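Local coordinates for acetaldehyde dehydrogenase (Acetylating) (Geobacillus thermoglucosidasius, PDB 5J78), which probably catalyses the reversible, NAD-dependent conversion of acetaldehyde and coenzyme A to acetyl-CoA, as an acetylating aldehyde dehydrogenase, at residues E276-V290 and I361-G375. Sequence-based numbering, arbitrary orientation.
Sequences EQALLVDESIKEKVV and IEKLSPILAFYIVKG. Unlike the reference sequence in segment 361-375: Ile372 (reference Thr).
With CG anti to the carbonyl carbon (chi1 -65°) and its chain bent at chi3 and chi4, Lys363 brings its ammonium to the carbonyl oxygen of Gln277, whose own side chain, folded at chi2, runs past it in the opposite direction. NZ of Lys363 lies 2.9 Å from Gln277 O, and Ala369 N reaches that same oxygen from the opposite face of the carbonyl plane. Gln277 OE1 accepts Lys363 N at 3.0 Å, the donor standing above the amide plane. Since NZ also binds the carbonyl oxygens of Ile361 and Phe359, an alanine in place of Lys363 would probably leave Gln277 O with one donor fewer and the carbonyls of Ile361 and Phe359 without this shared donor. Beyond this junction the strands pair in parallel, Tyr371 N meeting Leu279 O at 2.7 Å. Phe370, CG anti to its nitrogen (chi1 -170°), turns its ring toward helix 286-290: CE2 is 3.7 Å from Val281 CG2, Val289 CG1 meets the ring edge, and Val290 CG2 approaches CZ to 3.8 Å. Tyr371 and Leu280 lie side by side on the other face, against helix 376-388. Neighbouring parallel strands with helices packed on both faces typify the Rossmann-like alpha/beta catalytic domain of aldehyde dehydrogenases.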
loop_
_atom_site.group_PDB
_atom_site.type_symbol
_atom_site.label_atom_id
_atom_site.label_comp_id
_atom_site.label_asym_id
_atom_site.label_seq_id
_atom_site.Cartn_x
_atom_site.Cartn_y
_atom_site.Cartn_z
ATOM N N GLU A 276 -13.864 -35.812 -5.336
ATOM C CA GLU A 276 -14.112 -36.306 -3.983
ATOM C C GLU A 276 -12.839 -36.218 -3.147
ATOM O O GLU A 276 -11.756 -36.421 -3.680
ATOM C CB GLU A 276 -14.620 -37.739 -4.039
ATOM C CG GLU A 276 -15.941 -37.889 -4.749
ATOM C CD GLU A 276 -15.848 -38.055 -6.263
ATOM O OE1 GLU A 276 -14.797 -37.753 -6.873
ATOM O OE2 GLU A 276 -16.870 -38.480 -6.852
ATOM N N GLN A 277 -12.960 -35.880 -1.863
ATOM C CA GLN A 277 -11.806 -35.852 -0.949
ATOM C C GLN A 277 -11.992 -36.731 0.294
ATOM O O GLN A 277 -11.013 -37.198 0.888
ATOM C CB GLN A 277 -11.510 -34.428 -0.512
ATOM C CG GLN A 277 -11.192 -33.505 -1.666
ATOM C CD GLN A 277 -9.919 -33.885 -2.403
ATOM O OE1 GLN A 277 -9.059 -34.583 -1.861
ATOM N NE2 GLN A 277 -9.782 -33.403 -3.639
ATOM N N ALA A 278 -13.237 -36.980 0.671
ATOM C CA ALA A 278 -13.527 -37.781 1.851
ATOM C C ALA A 278 -14.840 -38.492 1.635
ATOM O O ALA A 278 -15.785 -37.908 1.114
ATOM C CB ALA A 278 -13.578 -36.917 3.110
ATOM N N LEU A 279 -14.883 -39.773 1.987
ATOM C CA LEU A 279 -16.131 -40.514 1.962
ATOM C C LEU A 279 -16.637 -40.627 3.385
ATOM O O LEU A 279 -15.857 -40.852 4.307
ATOM C CB LEU A 279 -15.961 -41.903 1.356
ATOM C CG LEU A 279 -15.434 -41.990 -0.069
ATOM C CD1 LEU A 279 -15.411 -43.465 -0.474
ATOM C CD2 LEU A 279 -16.284 -41.174 -1.022
ATOM N N LEU A 280 -17.942 -40.450 3.547
ATOM C CA LEU A 280 -18.622 -40.631 4.827
ATOM C C LEU A 280 -19.549 -41.825 4.636
ATOM O O LEU A 280 -20.422 -41.786 3.767
ATOM C CB LEU A 280 -19.402 -39.372 5.224
ATOM C CG LEU A 280 -18.759 -38.037 4.846
ATOM C CD1 LEU A 280 -19.726 -36.925 5.185
ATOM C CD2 LEU A 280 -17.426 -37.815 5.550
ATOM N N VAL A 281 -19.348 -42.896 5.407
ATOM C CA VAL A 281 -20.034 -44.159 5.120
ATOM C C VAL A 281 -20.807 -44.703 6.320
ATOM O O VAL A 281 -20.295 -44.763 7.446
ATOM C CB VAL A 281 -19.018 -45.218 4.622
ATOM C CG1 VAL A 281 -19.710 -46.520 4.252
ATOM C CG2 VAL A 281 -18.270 -44.676 3.422
ATOM N N ASP A 282 -22.059 -45.077 6.061
ATOM C CA ASP A 282 -22.923 -45.641 7.094
ATOM C C ASP A 282 -22.262 -46.923 7.596
ATOM O O ASP A 282 -21.812 -47.740 6.803
ATOM C CB ASP A 282 -24.336 -45.934 6.550
ATOM C CG ASP A 282 -25.303 -44.769 6.717
ATOM O OD1 ASP A 282 -24.993 -43.804 7.451
ATOM O OD2 ASP A 282 -26.396 -44.847 6.116
ATOM N N GLU A 283 -22.175 -47.065 8.909
ATOM C CA GLU A 283 -21.507 -48.194 9.516
ATOM C C GLU A 283 -22.120 -49.482 9.007
ATOM O O GLU A 283 -21.414 -50.430 8.692
ATOM C CB GLU A 283 -21.599 -48.114 11.032
ATOM C CG GLU A 283 -20.518 -48.912 11.737
ATOM C CD GLU A 283 -20.655 -48.878 13.244
ATOM O OE1 GLU A 283 -21.789 -48.677 13.732
ATOM O OE2 GLU A 283 -19.630 -49.048 13.939
ATOM N N SER A 284 -23.437 -49.483 8.863
ATOM C CA SER A 284 -24.157 -50.669 8.462
ATOM C C SER A 284 -23.712 -51.261 7.122
ATOM O O SER A 284 -24.004 -52.425 6.854
ATOM C CB SER A 284 -25.652 -50.363 8.404
ATOM O OG SER A 284 -25.920 -49.305 7.507
ATOM N N ILE A 285 -23.029 -50.479 6.282
ATOM C CA ILE A 285 -22.573 -50.971 4.973
ATOM C C ILE A 285 -21.071 -50.756 4.787
ATOM O O ILE A 285 -20.543 -50.909 3.691
ATOM C CB ILE A 285 -23.318 -50.298 3.805
ATOM C CG1 ILE A 285 -23.144 -48.767 3.848
ATOM C CG2 ILE A 285 -24.793 -50.691 3.824
ATOM C CD1 ILE A 285 -23.307 -48.079 2.493
ATOM N N LYS A 286 -20.392 -50.417 5.872
ATOM C CA LYS A 286 -18.957 -50.185 5.847
ATOM C C LYS A 286 -18.189 -51.342 5.176
ATOM O O LYS A 286 -17.512 -51.149 4.151
ATOM C CB LYS A 286 -18.469 -49.972 7.277
ATOM C CG LYS A 286 -16.963 -49.834 7.434
ATOM C CD LYS A 286 -16.356 -51.084 8.036
ATOM C CE LYS A 286 -15.013 -50.803 8.725
ATOM N NZ LYS A 286 -13.889 -50.627 7.767
ATOM N N GLU A 287 -18.326 -52.545 5.724
ATOM C CA GLU A 287 -17.559 -53.687 5.245
ATOM C C GLU A 287 -17.815 -53.965 3.760
ATOM O O GLU A 287 -16.876 -54.281 3.025
ATOM C CB GLU A 287 -17.873 -54.934 6.090
ATOM C CG GLU A 287 -17.345 -56.230 5.494
ATOM C CD GLU A 287 -17.440 -57.421 6.452
ATOM O OE1 GLU A 287 -17.879 -57.250 7.615
ATOM O OE2 GLU A 287 -17.063 -58.533 6.029
ATOM N N LYS A 288 -19.064 -53.845 3.308
ATOM C CA LYS A 288 -19.351 -54.015 1.879
ATOM C C LYS A 288 -18.669 -52.928 1.033
ATOM O O LYS A 288 -18.185 -53.194 -0.070
ATOM C CB LYS A 288 -20.849 -53.980 1.592
ATOM C CG LYS A 288 -21.672 -55.107 2.159
ATOM C CD LYS A 288 -22.942 -55.267 1.320
ATOM C CE LYS A 288 -24.002 -56.106 2.010
ATOM N NZ LYS A 288 -24.505 -55.415 3.230
ATOM N N VAL A 289 -18.632 -51.705 1.557
ATOM C CA VAL A 289 -18.104 -50.573 0.798
ATOM C C VAL A 289 -16.592 -50.744 0.652
ATOM O O VAL A 289 -16.041 -50.636 -0.451
ATOM C CB VAL A 289 -18.469 -49.212 1.485
ATOM C CG1 VAL A 289 -17.715 -48.063 0.873
ATOM C CG2 VAL A 289 -19.952 -48.932 1.347
ATOM N N VAL A 290 -15.933 -51.037 1.768
ATOM C CA VAL A 290 -14.492 -51.279 1.779
ATOM C C VAL A 290 -14.115 -52.391 0.785
ATOM O O VAL A 290 -13.156 -52.271 0.015
ATOM C CB VAL A 290 -14.014 -51.663 3.200
ATOM C CG1 VAL A 290 -12.608 -52.297 3.173
ATOM C CG2 VAL A 290 -14.015 -50.457 4.108
ATOM N N ILE A 361 -7.807 -32.678 4.541
ATOM C CA ILE A 361 -7.764 -31.507 3.655
ATOM C C ILE A 361 -7.932 -31.902 2.187
ATOM O O ILE A 361 -8.048 -33.102 1.850
ATOM C CB ILE A 361 -6.445 -30.691 3.830
ATOM C CG1 ILE A 361 -5.209 -31.419 3.262
ATOM C CG2 ILE A 361 -6.232 -30.364 5.299
ATOM C CD1 ILE A 361 -4.005 -30.504 3.015
ATOM N N GLU A 362 -7.958 -30.882 1.325
ATOM C CA GLU A 362 -8.092 -31.070 -0.107
ATOM C C GLU A 362 -6.753 -31.576 -0.621
ATOM O O GLU A 362 -5.721 -30.924 -0.435
ATOM C CB GLU A 362 -8.495 -29.762 -0.829
ATOM C CG GLU A 362 -8.895 -30.005 -2.287
ATOM C CD GLU A 362 -8.993 -28.759 -3.152
ATOM O OE1 GLU A 362 -8.553 -27.669 -2.727
ATOM O OE2 GLU A 362 -9.533 -28.889 -4.277
ATOM N N LYS A 363 -6.763 -32.720 -1.291
ATOM C CA LYS A 363 -5.504 -33.395 -1.620
ATOM C C LYS A 363 -5.133 -33.331 -3.101
ATOM O O LYS A 363 -3.974 -33.572 -3.457
ATOM C CB LYS A 363 -5.587 -34.863 -1.143
ATOM C CG LYS A 363 -5.702 -34.948 0.387
ATOM C CD LYS A 363 -6.112 -36.324 0.913
ATOM C CE LYS A 363 -7.555 -36.656 0.612
ATOM N NZ LYS A 363 -8.516 -35.924 1.488
ATOM N N LEU A 364 -6.110 -32.997 -3.946
ATOM C CA LEU A 364 -5.888 -32.818 -5.384
ATOM C C LEU A 364 -5.025 -33.949 -5.951
ATOM O O LEU A 364 -4.082 -33.728 -6.705
ATOM C CB LEU A 364 -5.240 -31.457 -5.670
ATOM C CG LEU A 364 -6.169 -30.225 -5.612
ATOM C CD1 LEU A 364 -5.376 -28.936 -5.791
ATOM C CD2 LEU A 364 -7.272 -30.296 -6.650
ATOM N N SER A 365 -5.360 -35.169 -5.563
ATOM C CA SER A 365 -4.593 -36.344 -5.971
ATOM C C SER A 365 -5.405 -37.586 -5.605
ATOM O O SER A 365 -6.425 -37.482 -4.903
ATOM C CB SER A 365 -3.213 -36.361 -5.301
ATOM O OG SER A 365 -3.347 -36.444 -3.892
ATOM N N PRO A 366 -4.983 -38.760 -6.085
ATOM C CA PRO A 366 -5.804 -39.955 -5.886
ATOM C C PRO A 366 -5.634 -40.522 -4.472
ATOM O O PRO A 366 -5.249 -41.678 -4.270
ATOM C CB PRO A 366 -5.297 -40.915 -6.970
ATOM C CG PRO A 366 -4.401 -40.121 -7.838
ATOM C CD PRO A 366 -3.872 -39.017 -7.011
ATOM N N ILE A 367 -5.928 -39.667 -3.497
ATOM C CA ILE A 367 -5.996 -40.024 -2.088
ATOM C C ILE A 367 -7.356 -39.612 -1.561
ATOM O O ILE A 367 -7.821 -38.496 -1.802
ATOM C CB ILE A 367 -4.907 -39.337 -1.248
ATOM C CG1 ILE A 367 -3.537 -39.614 -1.848
ATOM C CG2 ILE A 367 -4.991 -39.805 0.198
ATOM C CD1 ILE A 367 -2.371 -38.873 -1.179
ATOM N N LEU A 368 -7.958 -40.505 -0.795
ATOM C CA LEU A 368 -9.312 -40.359 -0.321
ATOM C C LEU A 368 -9.349 -40.694 1.163
ATOM O O LEU A 368 -8.844 -41.744 1.562
ATOM C CB LEU A 368 -10.221 -41.289 -1.131
ATOM C CG LEU A 368 -11.711 -41.032 -1.199
ATOM C CD1 LEU A 368 -12.032 -39.594 -1.624
ATOM C CD2 LEU A 368 -12.328 -42.019 -2.169
ATOM N N ALA A 369 -9.903 -39.807 1.987
ATOM C CA ALA A 369 -10.168 -40.138 3.396
ATOM C C ALA A 369 -11.446 -40.955 3.501
ATOM O O ALA A 369 -12.338 -40.823 2.668
ATOM C CB ALA A 369 -10.276 -38.884 4.245
ATOM N N PHE A 370 -11.532 -41.788 4.539
ATOM C CA PHE A 370 -12.664 -42.692 4.737
ATOM C C PHE A 370 -13.205 -42.584 6.160
ATOM O O PHE A 370 -12.540 -43.001 7.110
ATOM C CB PHE A 370 -12.232 -44.137 4.451
ATOM C CG PHE A 370 -13.366 -45.122 4.383
ATOM C CD1 PHE A 370 -13.847 -45.743 5.526
ATOM C CD2 PHE A 370 -13.935 -45.447 3.171
ATOM C CE1 PHE A 370 -14.880 -46.654 5.453
ATOM C CE2 PHE A 370 -14.976 -46.363 3.097
ATOM C CZ PHE A 370 -15.443 -46.966 4.234
ATOM N N TYR A 371 -14.406 -42.030 6.298
ATOM C CA TYR A 371 -15.013 -41.809 7.612
ATOM C C TYR A 371 -16.221 -42.701 7.775
ATOM O O TYR A 371 -17.070 -42.794 6.879
ATOM C CB TYR A 371 -15.442 -40.352 7.814
ATOM C CG TYR A 371 -14.326 -39.336 7.876
ATOM C CD1 TYR A 371 -13.798 -38.786 6.714
ATOM C CD2 TYR A 371 -13.832 -38.894 9.092
ATOM C CE1 TYR A 371 -12.783 -37.834 6.767
ATOM C CE2 TYR A 371 -12.823 -37.946 9.158
ATOM C CZ TYR A 371 -12.301 -37.420 7.989
ATOM O OH TYR A 371 -11.289 -36.485 8.047
ATOM N N ILE A 372 -16.289 -43.334 8.941
ATOM C CA ILE A 372 -17.437 -44.143 9.352
ATOM C C ILE A 372 -18.427 -43.287 10.127
ATOM O O ILE A 372 -18.031 -42.559 11.036
ATOM C CB ILE A 372 -17.034 -45.324 10.277
ATOM C CG1 ILE A 372 -15.624 -45.847 9.973
ATOM C CG2 ILE A 372 -18.075 -46.446 10.195
ATOM C CD1 ILE A 372 -15.513 -46.520 8.687
ATOM N N VAL A 373 -19.706 -43.387 9.796
ATOM C CA VAL A 373 -20.716 -42.601 10.499
ATOM C C VAL A 373 -21.884 -43.498 10.823
ATOM O O VAL A 373 -22.090 -44.508 10.152
ATOM C CB VAL A 373 -21.196 -41.387 9.673
ATOM C CG1 VAL A 373 -20.009 -40.544 9.247
ATOM C CG2 VAL A 373 -22.023 -41.822 8.463
ATOM N N LYS A 374 -22.652 -43.128 11.846
ATOM C CA LYS A 374 -23.774 -43.956 12.291
ATOM C C LYS A 374 -24.999 -43.728 11.414
ATOM O O LYS A 374 -25.712 -44.678 11.065
ATOM C CB LYS A 374 -24.095 -43.671 13.754
ATOM C CG LYS A 374 -23.291 -44.495 14.761
ATOM C CD LYS A 374 -22.155 -43.691 15.401
ATOM C CE LYS A 374 -22.680 -42.504 16.219
ATOM N NZ LYS A 374 -21.717 -42.054 17.275
ATOM N N GLY A 375 -25.232 -42.471 11.047
ATOM C CA GLY A 375 -26.311 -42.137 10.138
ATOM C C GLY A 375 -26.129 -40.786 9.462
ATOM O O GLY A 375 -25.054 -40.184 9.510
HETATM O O HOH W 1 -8.626 -34.916 -5.804
HETATM O O HOH W 2 -24.802 -47.364 10.407
#